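Local coordinates for phosphatidylglycerophosphatase and protein-tyrosine phosphatase 1 (Mus musculus, PDB 3RGO) that removes the terminal phosphate from phosphatidylglycerophosphate to give phosphatidylglycerol, an essential step in making the mitochondrial lipid cardiolipin, at residues E27-N36 against Y85-C96; T67-H76 against S138-E149. One frame throughout, in Å; residues are numbered along the deposited sequence.

Contact 1 (E27-N36 against Y85-C96); sequences ENVRGVITMN and YQALGQCVYVHC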
loop_
_atom_site.group_PDB
_atom_site.type_symbol
_atom_site.label_atom_id
_atom_site.label_comp_id
_atom_site.label_asym_id
_atom_site.label_seq_id
_atom_site.Cartn_x
_atom_site.Cartn_y
_atom_site.Cartn_z
ATOM N N GLU A 27 -7.113 14.059 -4.456
ATOM C CA GLU A 27 -7.275 12.769 -3.787
ATOM C C GLU A 27 -6.959 12.843 -2.295
ATOM O O GLU A 27 -7.004 11.832 -1.597
ATOM C CB GLU A 27 -6.392 11.707 -4.450
ATOM C CG GLU A 27 -6.552 11.601 -5.957
ATOM C CD GLU A 27 -7.910 11.076 -6.375
ATOM O OE1 GLU A 27 -8.732 10.758 -5.490
ATOM O OE2 GLU A 27 -8.158 10.981 -7.596
ATOM N N ASN A 28 -6.629 14.043 -1.823
ATOM C CA ASN A 28 -6.310 14.289 -0.415
ATOM C C ASN A 28 -5.165 13.428 0.115
ATOM O O ASN A 28 -5.105 13.127 1.309
ATOM C CB ASN A 28 -7.555 14.120 0.466
ATOM C CG ASN A 28 -7.404 14.789 1.826
ATOM O OD1 ASN A 28 -8.196 14.552 2.743
ATOM N ND2 ASN A 28 -6.383 15.629 1.962
ATOM N N VAL A 29 -4.258 13.039 -0.776
ATOM C CA VAL A 29 -3.110 12.228 -0.388
ATOM C C VAL A 29 -2.172 12.999 0.536
ATOM O O VAL A 29 -1.607 14.022 0.147
ATOM C CB VAL A 29 -2.310 11.753 -1.618
ATOM C CG1 VAL A 29 -0.994 11.129 -1.185
ATOM C CG2 VAL A 29 -3.130 10.773 -2.450
ATOM N N ARG A 30 -2.006 12.502 1.757
ATOM C CA ARG A 30 -1.075 13.105 2.705
ATOM C C ARG A 30 -0.012 12.108 3.135
ATOM O O ARG A 30 0.887 12.434 3.907
ATOM C CB ARG A 30 -1.820 13.648 3.925
ATOM C CG ARG A 30 -2.741 14.804 3.597
ATOM C CD ARG A 30 -1.944 15.986 3.073
ATOM N NE ARG A 30 -2.730 16.804 2.157
ATOM C CZ ARG A 30 -3.603 17.728 2.544
ATOM N NH1 ARG A 30 -3.810 17.945 3.838
ATOM N NH2 ARG A 30 -4.274 18.431 1.641
ATOM N N GLY A 31 -0.122 10.883 2.637
ATOM C CA GLY A 31 0.845 9.853 2.951
ATOM C C GLY A 31 1.124 9.019 1.720
ATOM O O GLY A 31 0.268 8.871 0.852
ATOM N N VAL A 32 2.332 8.488 1.628
ATOM C CA VAL A 32 2.674 7.626 0.507
ATOM C C VAL A 32 3.494 6.455 1.020
ATOM O O VAL A 32 4.420 6.627 1.817
ATOM C CB VAL A 32 3.416 8.400 -0.613
ATOM C CG1 VAL A 32 4.644 9.102 -0.058
ATOM C CG2 VAL A 32 3.792 7.474 -1.779
ATOM N N ILE A 33 3.105 5.255 0.607
ATOM C CA ILE A 33 3.876 4.066 0.920
ATOM C C ILE A 33 4.631 3.678 -0.332
ATOM O O ILE A 33 4.030 3.351 -1.352
ATOM C CB ILE A 33 2.992 2.899 1.386
ATOM C CG1 ILE A 33 2.263 3.283 2.677
ATOM C CG2 ILE A 33 3.842 1.642 1.581
ATOM C CD1 ILE A 33 1.349 2.193 3.230
ATOM N N THR A 34 5.953 3.747 -0.256
ATOM C CA THR A 34 6.801 3.451 -1.404
ATOM C C THR A 34 7.526 2.137 -1.196
ATOM O O THR A 34 8.289 1.976 -0.249
ATOM C CB THR A 34 7.826 4.570 -1.648
ATOM O OG1 THR A 34 7.133 5.792 -1.939
ATOM C CG2 THR A 34 8.747 4.213 -2.814
ATOM N N MET A 35 7.281 1.191 -2.090
ATOM C CA MET A 35 7.893 -0.119 -1.972
ATOM C C MET A 35 8.989 -0.299 -3.006
ATOM O O MET A 35 8.837 0.096 -4.162
ATOM C CB MET A 35 6.835 -1.215 -2.100
ATOM C CG MET A 35 5.877 -1.261 -0.920
ATOM S SD MET A 35 4.361 -2.164 -1.275
ATOM C CE MET A 35 3.381 -0.834 -1.956
ATOM N N ASN A 36 10.098 -0.886 -2.565
ATOM C CA ASN A 36 11.228 -1.196 -3.434
ATOM C C ASN A 36 11.671 -0.036 -4.320
ATOM O O ASN A 36 11.943 -0.227 -5.502
ATOM C CB ASN A 36 10.925 -2.422 -4.298
ATOM C CG ASN A 36 10.949 -3.717 -3.504
ATOM O OD1 ASN A 36 10.846 -4.807 -4.071
ATOM N ND2 ASN A 36 11.099 -3.604 -2.190
ATOM N N TYR A 85 -3.420 7.609 8.830
ATOM C CA TYR A 85 -4.066 8.594 7.967
ATOM C C TYR A 85 -5.585 8.423 7.861
ATOM O O TYR A 85 -6.306 9.400 7.669
ATOM C CB TYR A 85 -3.377 8.679 6.599
ATOM C CG TYR A 85 -2.091 9.467 6.701
ATOM C CD1 TYR A 85 -2.115 10.857 6.752
ATOM C CD2 TYR A 85 -0.863 8.827 6.807
ATOM C CE1 TYR A 85 -0.953 11.587 6.881
ATOM C CE2 TYR A 85 0.307 9.549 6.932
ATOM C CZ TYR A 85 0.255 10.928 6.972
ATOM O OH TYR A 85 1.416 11.654 7.097
ATOM N N GLN A 86 -6.067 7.194 8.011
ATOM C CA GLN A 86 -7.509 6.966 8.085
ATOM C C GLN A 86 -8.129 7.736 9.250
ATOM O O GLN A 86 -9.217 8.298 9.120
ATOM C CB GLN A 86 -7.836 5.478 8.226
ATOM C CG GLN A 86 -9.331 5.215 8.369
ATOM C CD GLN A 86 -9.648 3.772 8.708
ATOM O OE1 GLN A 86 -9.661 2.903 7.836
ATOM N NE2 GLN A 86 -9.919 3.512 9.981
ATOM N N ALA A 87 -7.437 7.749 10.386
ATOM C CA ALA A 87 -7.901 8.469 11.571
ATOM C C ALA A 87 -7.915 9.976 11.349
ATOM O O ALA A 87 -8.649 10.708 12.017
ATOM C CB ALA A 87 -7.036 8.125 12.776
ATOM N N LEU A 88 -7.090 10.434 10.412
ATOM C CA LEU A 88 -6.981 11.856 10.105
ATOM C C LEU A 88 -7.948 12.243 8.993
ATOM O O LEU A 88 -8.074 13.417 8.658
ATOM C CB LEU A 88 -5.554 12.194 9.662
ATOM C CG LEU A 88 -4.417 11.983 10.662
ATOM C CD1 LEU A 88 -3.065 12.029 9.967
ATOM C CD2 LEU A 88 -4.497 13.020 11.758
ATOM N N GLY A 89 -8.611 11.249 8.407
ATOM C CA GLY A 89 -9.516 11.490 7.297
ATOM C C GLY A 89 -8.786 11.853 6.018
ATOM O O GLY A 89 -9.355 12.473 5.118
ATOM N N GLN A 90 -7.517 11.462 5.937
ATOM C CA GLN A 90 -6.690 11.782 4.782
ATOM C C GLN A 90 -6.346 10.500 4.040
ATOM O O GLN A 90 -6.697 9.413 4.488
ATOM C CB GLN A 90 -5.436 12.547 5.211
ATOM C CG GLN A 90 -5.754 13.942 5.752
ATOM C CD GLN A 90 -4.613 14.558 6.540
ATOM O OE1 GLN A 90 -3.559 13.947 6.718
ATOM N NE2 GLN A 90 -4.825 15.778 7.026
ATOM N N CYS A 91 -5.671 10.625 2.905
ATOM C CA CYS A 91 -5.475 9.475 2.037
ATOM C C CYS A 91 -4.014 9.074 1.908
ATOM O O CYS A 91 -3.109 9.873 2.155
ATOM C CB CYS A 91 -6.091 9.731 0.661
ATOM S SG CYS A 91 -7.853 10.153 0.700
ATOM N N VAL A 92 -3.801 7.816 1.536
ATOM C CA VAL A 92 -2.462 7.286 1.340
ATOM C C VAL A 92 -2.374 6.614 -0.020
ATOM O O VAL A 92 -3.225 5.796 -0.374
ATOM C CB VAL A 92 -2.089 6.263 2.437
ATOM C CG1 VAL A 92 -0.760 5.590 2.110
ATOM C CG2 VAL A 92 -2.029 6.945 3.796
ATOM N N TYR A 93 -1.346 6.977 -0.780
ATOM C CA TYR A 93 -1.077 6.377 -2.079
ATOM C C TYR A 93 -0.059 5.261 -1.896
ATOM O O TYR A 93 1.026 5.482 -1.354
ATOM C CB TYR A 93 -0.534 7.443 -3.034
ATOM C CG TYR A 93 -0.462 7.049 -4.492
ATOM C CD1 TYR A 93 0.612 6.311 -4.985
ATOM C CD2 TYR A 93 -1.445 7.457 -5.392
ATOM C CE1 TYR A 93 0.689 5.975 -6.330
ATOM C CE2 TYR A 93 -1.373 7.126 -6.740
ATOM C CZ TYR A 93 -0.306 6.384 -7.202
ATOM O OH TYR A 93 -0.234 6.055 -8.540
ATOM N N VAL A 94 -0.418 4.062 -2.345
ATOM C CA VAL A 94 0.417 2.882 -2.171
ATOM C C VAL A 94 0.926 2.427 -3.526
ATOM O O VAL A 94 0.140 2.189 -4.444
ATOM C CB VAL A 94 -0.391 1.727 -1.516
ATOM C CG1 VAL A 94 0.490 0.519 -1.267
ATOM C CG2 VAL A 94 -1.022 2.194 -0.216
ATOM N N HIS A 95 2.243 2.307 -3.662
ATOM C CA HIS A 95 2.812 1.922 -4.945
ATOM C C HIS A 95 4.110 1.147 -4.846
ATOM O O HIS A 95 4.828 1.199 -3.850
ATOM C CB HIS A 95 3.072 3.165 -5.810
ATOM C CG HIS A 95 4.267 3.957 -5.372
ATOM N ND1 HIS A 95 5.530 3.741 -5.877
ATOM C CD2 HIS A 95 4.392 4.951 -4.459
ATOM C CE1 HIS A 95 6.382 4.572 -5.302
ATOM N NE2 HIS A 95 5.716 5.317 -4.437
ATOM N N CYS A 96 4.399 0.426 -5.919
ATOM C CA CYS A 96 5.736 -0.041 -6.196
ATOM C C CYS A 96 6.041 0.479 -7.596
ATOM O O CYS A 96 6.277 1.678 -7.778
ATOM C CB CYS A 96 5.813 -1.567 -6.122
ATOM S SG CYS A 96 7.492 -2.218 -6.259
HETATM O O HOH W 1 8.824 2.223 -6.162
#

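Contact 2 (T67-H76 against S138-E149); sequences TGVPTLANLH and SQLEVLKEFHKE. With SO4 (sulfate ion), chain C.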
loop_
_atom_site.group_PDB
_atom_site.type_symbol
_atom_site.label_atom_id
_atom_site.label_comp_id
_atom_site.label_asym_id
_atom_site.label_seq_id
_atom_site.Cartn_x
_atom_site.Cartn_y
_atom_site.Cartn_z
ATOM N N THR A 67 10.700 -12.415 -2.583
ATOM C CA THR A 67 9.421 -12.781 -1.984
ATOM C C THR A 67 8.253 -11.994 -2.569
ATOM O O THR A 67 7.156 -12.530 -2.746
ATOM C CB THR A 67 9.453 -12.599 -0.451
ATOM O OG1 THR A 67 10.232 -13.654 0.132
ATOM C CG2 THR A 67 8.045 -12.628 0.129
ATOM N N GLY A 68 8.494 -10.722 -2.871
ATOM C CA GLY A 68 7.452 -9.853 -3.378
ATOM C C GLY A 68 6.635 -9.247 -2.251
ATOM O O GLY A 68 5.696 -8.495 -2.500
ATOM N N VAL A 69 6.992 -9.578 -1.009
ATOM C CA VAL A 69 6.285 -9.066 0.165
ATOM C C VAL A 69 7.277 -8.678 1.254
ATOM O O VAL A 69 8.297 -9.347 1.433
ATOM C CB VAL A 69 5.329 -10.127 0.767
ATOM C CG1 VAL A 69 4.479 -9.523 1.872
ATOM C CG2 VAL A 69 4.444 -10.714 -0.303
ATOM N N PRO A 70 6.986 -7.588 1.980
ATOM C CA PRO A 70 7.811 -7.229 3.138
ATOM C C PRO A 70 7.735 -8.314 4.205
ATOM O O PRO A 70 7.040 -9.319 4.031
ATOM C CB PRO A 70 7.140 -5.957 3.670
ATOM C CG PRO A 70 6.343 -5.421 2.526
ATOM C CD PRO A 70 5.913 -6.608 1.729
ATOM N N THR A 71 8.450 -8.115 5.301
ATOM C CA THR A 71 8.280 -8.978 6.453
ATOM C C THR A 71 6.899 -8.709 7.032
ATOM O O THR A 71 6.263 -7.705 6.703
ATOM C CB THR A 71 9.318 -8.681 7.539
ATOM O OG1 THR A 71 9.279 -7.282 7.857
ATOM C CG2 THR A 71 10.716 -9.060 7.065
ATOM N N LEU A 72 6.436 -9.609 7.888
ATOM C CA LEU A 72 5.206 -9.385 8.636
ATOM C C LEU A 72 5.277 -8.033 9.335
ATOM O O LEU A 72 4.320 -7.265 9.318
ATOM C CB LEU A 72 5.022 -10.484 9.686
ATOM C CG LEU A 72 4.021 -11.616 9.428
ATOM C CD1 LEU A 72 3.315 -11.469 8.086
ATOM C CD2 LEU A 72 4.687 -12.991 9.567
ATOM N N ALA A 73 6.422 -7.762 9.954
ATOM C CA ALA A 73 6.616 -6.545 10.735
ATOM C C ALA A 73 6.426 -5.293 9.887
ATOM O O ALA A 73 5.860 -4.302 10.347
ATOM C CB ALA A 73 7.997 -6.544 11.379
ATOM N N ASN A 74 6.907 -5.344 8.649
ATOM C CA ASN A 74 6.804 -4.206 7.746
ATOM C C ASN A 74 5.423 -4.100 7.108
ATOM O O ASN A 74 4.987 -3.014 6.726
ATOM C CB ASN A 74 7.909 -4.252 6.687
ATOM C CG ASN A 74 9.259 -3.811 7.236
ATOM O OD1 ASN A 74 10.308 -4.158 6.695
ATOM N ND2 ASN A 74 9.235 -3.042 8.321
ATOM N N LEU A 75 4.741 -5.237 7.007
ATOM C CA LEU A 75 3.343 -5.266 6.602
ATOM C C LEU A 75 2.504 -4.538 7.649
ATOM O O LEU A 75 1.623 -3.745 7.313
ATOM C CB LEU A 75 2.872 -6.715 6.458
ATOM C CG LEU A 75 2.289 -7.181 5.120
ATOM C CD1 LEU A 75 2.892 -6.431 3.936
ATOM C CD2 LEU A 75 2.449 -8.693 4.961
ATOM N N HIS A 76 2.783 -4.814 8.923
ATOM C CA HIS A 76 2.108 -4.126 10.020
ATOM C C HIS A 76 2.466 -2.644 10.031
ATOM O O HIS A 76 1.621 -1.792 10.306
ATOM C CB HIS A 76 2.462 -4.757 11.374
ATOM C CG HIS A 76 1.707 -6.015 11.673
ATOM N ND1 HIS A 76 2.285 -7.263 11.604
ATOM C CD2 HIS A 76 0.418 -6.215 12.039
ATOM C CE1 HIS A 76 1.385 -8.180 11.917
ATOM N NE2 HIS A 76 0.245 -7.570 12.186
ATOM N N SER A 138 3.814 -17.041 -3.330
ATOM C CA SER A 138 4.801 -16.552 -2.372
ATOM C C SER A 138 4.279 -15.334 -1.613
ATOM O O SER A 138 4.596 -15.127 -0.445
ATOM C CB SER A 138 6.121 -16.210 -3.071
ATOM O OG SER A 138 6.010 -15.020 -3.830
ATOM N N GLN A 139 3.477 -14.521 -2.284
ATOM C CA GLN A 139 2.899 -13.354 -1.636
ATOM C C GLN A 139 1.668 -13.735 -0.815
ATOM O O GLN A 139 1.434 -13.182 0.259
ATOM C CB GLN A 139 2.562 -12.279 -2.671
ATOM C CG GLN A 139 3.808 -11.689 -3.339
ATOM C CD GLN A 139 3.487 -10.972 -4.627
ATOM O OE1 GLN A 139 2.724 -11.478 -5.449
ATOM N NE2 GLN A 139 4.068 -9.783 -4.814
ATOM N N LEU A 140 0.891 -14.683 -1.324
ATOM C CA LEU A 140 -0.313 -15.130 -0.627
ATOM C C LEU A 140 -0.005 -15.785 0.720
ATOM O O LEU A 140 -0.749 -15.616 1.688
ATOM C CB LEU A 140 -1.116 -16.100 -1.497
ATOM C CG LEU A 140 -2.485 -16.473 -0.927
ATOM C CD1 LEU A 140 -3.367 -15.229 -0.873
ATOM C CD2 LEU A 140 -3.151 -17.579 -1.740
ATOM N N GLU A 141 1.083 -16.547 0.780
ATOM C CA GLU A 141 1.436 -17.233 2.021
ATOM C C GLU A 141 1.712 -16.252 3.164
ATOM O O GLU A 141 1.348 -16.502 4.313
ATOM C CB GLU A 141 2.622 -18.173 1.806
ATOM C CG GLU A 141 2.305 -19.364 0.907
ATOM C CD GLU A 141 1.237 -20.277 1.490
ATOM O OE1 GLU A 141 1.546 -21.040 2.432
ATOM O OE2 GLU A 141 0.086 -20.238 1.002
ATOM N N VAL A 142 2.349 -15.129 2.851
ATOM C CA VAL A 142 2.603 -14.125 3.875
ATOM C C VAL A 142 1.303 -13.455 4.321
ATOM O O VAL A 142 1.113 -13.192 5.506
ATOM C CB VAL A 142 3.644 -13.086 3.416
ATOM C CG1 VAL A 142 3.751 -11.945 4.428
ATOM C CG2 VAL A 142 5.000 -13.761 3.208
ATOM N N LEU A 143 0.411 -13.191 3.368
ATOM C CA LEU A 143 -0.909 -12.646 3.679
ATOM C C LEU A 143 -1.702 -13.614 4.562
ATOM O O LEU A 143 -2.503 -13.194 5.396
ATOM C CB LEU A 143 -1.690 -12.345 2.396
ATOM C CG LEU A 143 -1.230 -11.141 1.571
ATOM C CD1 LEU A 143 -2.062 -10.985 0.303
ATOM C CD2 LEU A 143 -1.295 -9.873 2.413
ATOM N N LYS A 144 -1.472 -14.907 4.376
ATOM C CA LYS A 144 -2.085 -15.920 5.241
ATOM C C LYS A 144 -1.591 -15.815 6.681
ATOM O O LYS A 144 -2.377 -15.944 7.629
ATOM C CB LYS A 144 -1.811 -17.329 4.708
ATOM C CG LYS A 144 -2.757 -17.798 3.614
ATOM C CD LYS A 144 -2.623 -19.308 3.405
ATOM C CE LYS A 144 -3.746 -19.874 2.543
ATOM N NZ LYS A 144 -3.749 -19.311 1.167
ATOM N N GLU A 145 -0.287 -15.605 6.853
ATOM C CA GLU A 145 0.282 -15.467 8.193
ATOM C C GLU A 145 -0.200 -14.161 8.819
ATOM O O GLU A 145 -0.487 -14.091 10.019
ATOM C CB GLU A 145 1.812 -15.494 8.149
ATOM C CG GLU A 145 2.418 -16.829 7.730
ATOM C CD GLU A 145 2.606 -17.785 8.898
ATOM O OE1 GLU A 145 1.684 -17.902 9.735
ATOM O OE2 GLU A 145 3.678 -18.424 8.976
ATOM N N PHE A 146 -0.294 -13.123 7.992
ATOM C CA PHE A 146 -0.771 -11.825 8.456
ATOM C C PHE A 146 -2.205 -11.957 8.965
ATOM O O PHE A 146 -2.565 -11.387 9.997
ATOM C CB PHE A 146 -0.688 -10.784 7.328
ATOM C CG PHE A 146 -1.043 -9.389 7.763
ATOM C CD1 PHE A 146 -2.339 -8.916 7.635
ATOM C CD2 PHE A 146 -0.080 -8.552 8.300
ATOM C CE1 PHE A 146 -2.665 -7.635 8.030
ATOM C CE2 PHE A 146 -0.399 -7.274 8.699
ATOM C CZ PHE A 146 -1.695 -6.813 8.567
ATOM N N HIS A 147 -3.010 -12.723 8.233
ATOM C CA HIS A 147 -4.394 -12.997 8.603
ATOM C C HIS A 147 -4.494 -13.691 9.966
ATOM O O HIS A 147 -5.358 -13.361 10.776
ATOM C CB HIS A 147 -5.062 -13.846 7.521
ATOM C CG HIS A 147 -6.530 -14.056 7.734
ATOM N ND1 HIS A 147 -7.075 -15.295 7.992
ATOM C CD2 HIS A 147 -7.565 -13.182 7.731
ATOM C CE1 HIS A 147 -8.384 -15.175 8.135
ATOM N NE2 HIS A 147 -8.706 -13.904 7.979
ATOM N N LYS A 148 -3.609 -14.649 10.215
ATOM C CA LYS A 148 -3.582 -15.342 11.500
ATOM C C LYS A 148 -3.205 -14.415 12.653
ATOM O O LYS A 148 -3.773 -14.507 13.744
ATOM C CB LYS A 148 -2.616 -16.528 11.447
ATOM C CG LYS A 148 -3.053 -17.649 10.523
ATOM C CD LYS A 148 -2.062 -18.803 10.556
ATOM C CE LYS A 148 -2.463 -19.905 9.590
ATOM N NZ LYS A 148 -1.533 -21.066 9.657
ATOM N N GLU A 149 -2.236 -13.535 12.416
ATOM C CA GLU A 149 -1.785 -12.589 13.432
ATOM C C GLU A 149 -2.873 -11.578 13.766
ATOM O O GLU A 149 -3.076 -11.229 14.935
ATOM C CB GLU A 149 -0.525 -11.853 12.973
ATOM C CG GLU A 149 0.727 -12.714 12.952
ATOM C CD GLU A 149 1.980 -11.904 12.676
ATOM O OE1 GLU A 149 1.851 -10.775 12.168
ATOM O OE2 GLU A 149 3.090 -12.393 12.965
HETATM S S SO4 C . 11.089 -9.036 -4.956
HETATM O O1 SO4 C . 10.933 -9.195 -3.511
HETATM O O2 SO4 C . 10.073 -9.831 -5.651
HETATM O O3 SO4 C . 10.933 -7.623 -5.303
HETATM O O4 SO4 C . 12.422 -9.486 -5.356
#

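Contact 1 (E27-N36 against Y85-C96)
Ile-33, in the middle of strand 29-35, is bonded through both its backbone polar atoms to the parallel strand 91-95: Ile-33 N donates to Tyr-93 O (2.9 Å), and Ile-33 O accepts from His-95 N. Near the start of the pairing a beta bulge between Val-29 and Gly-31 shifts the register by one, and Cys-91 O takes two donors, Arg-30 N at 2.9 Å and Gly-31 N at 3.2 Å. Glycine suits position 31 because its CA lies 4.3 Å from the centroid of the Tyr-85 ring, over the face, where a side chain would collide.

The buried imidazole of His-95 is held at both nitrogens. Its NE2 shares a hydrogen bond with Thr-34 OG1 (2.9 Å), a hydroxyl also bonded to Gln-58, and ND1 donates almost straight to Cys-96 O (2.9 Å, 175° at the hydrogen). With CG between backbone N and carbonyl carbon (chi1 75°), the ring folds back against Thr-34 CA. His-95 and Cys-96, the predicted phosphocysteine nucleophile, open the family's HCX5R signature, whose loop runs to Arg-102. A water joins Met-35 O to Cys-96 O.

Strand 57-61 flanks 29-35, bonding through Val-32 and Thr-34; strand 9-12 borders 91-95, and helix 102-115 packs on Met-35.

Contact 2 (T67-H76 against S138-E149)
Val-69 and Val-142 meet tip to tip, CG1 to CG1 at 3.6 Å, where the loop and first turn of helix 72-88 rest on helix 137-154 in the alpha/beta fold of a dual specificity phosphatase. The axes of the two short helical segments come within 10.6 Å of each other.

Apolar packing fills the middle. Leu-72 enters as a knob among Val-142, Glu-145, Phe-146 and Glu-149, its CD1 sliding past Val-142 CG1. From the next position facing the helix, Leu-75 CD2 reaches the same CG1 at 3.5 Å, so the compact, branched valine serves three neighbours at once.

The aromatic contact is oblique: the His-76 and Phe-146 planes stand 37° apart, and Phe-146 CE2 lies over the centre of the imidazole. Phenylalanine gets there because its CG is anti to the backbone N (chi1 -175°), swinging the ring across to Leu-75 and His-76.

Hydrogen bonds tie down the loop. Ser-138 OG donates to Thr-67 O at 2.9 Å, while Gln-139, whose OE1 accepts from Arg-136 N, divides its amide NH2 between Gly-68 and Ser-101 OG. A CB at Gly-68 would run into Gln-139 NE2, and the backbone angles themselves suit glycine. The two backbone polar atoms of Gly-68 serve different partners: Gly-68 O accepts from Gln-139 NE2 (3.1 Å, 171° at the hydrogen), and Gly-68 N donates to sulfate O1 at 2.9 Å.

How the contacts relate
The two contacts lie on opposite sides of the chain's centre, their own centres 20 Å apart, yet their nearest atoms are about 5 Å apart without touching. Helix 72-88 belongs to both: its first turn serves contact 2 and its last turn leads into strand 91-95 of contact 1. Along the chain the segments alternate, 27-36, 67-76, 85-96, 138-149, so the central sheet and the helical layer are interlaced within one catalytic domain. Contact 1 brings the C-terminal end of a central strand to the site, where Cys-96 follows it; contact 2 holds the loop at Gly-68, whose CA is about 8 Å from the side chain of Cys-96. One sulfate, held by Gly-68 N and Arg-102, lies beside the site and another at Cys-96; such ions often mark anion-binding pockets.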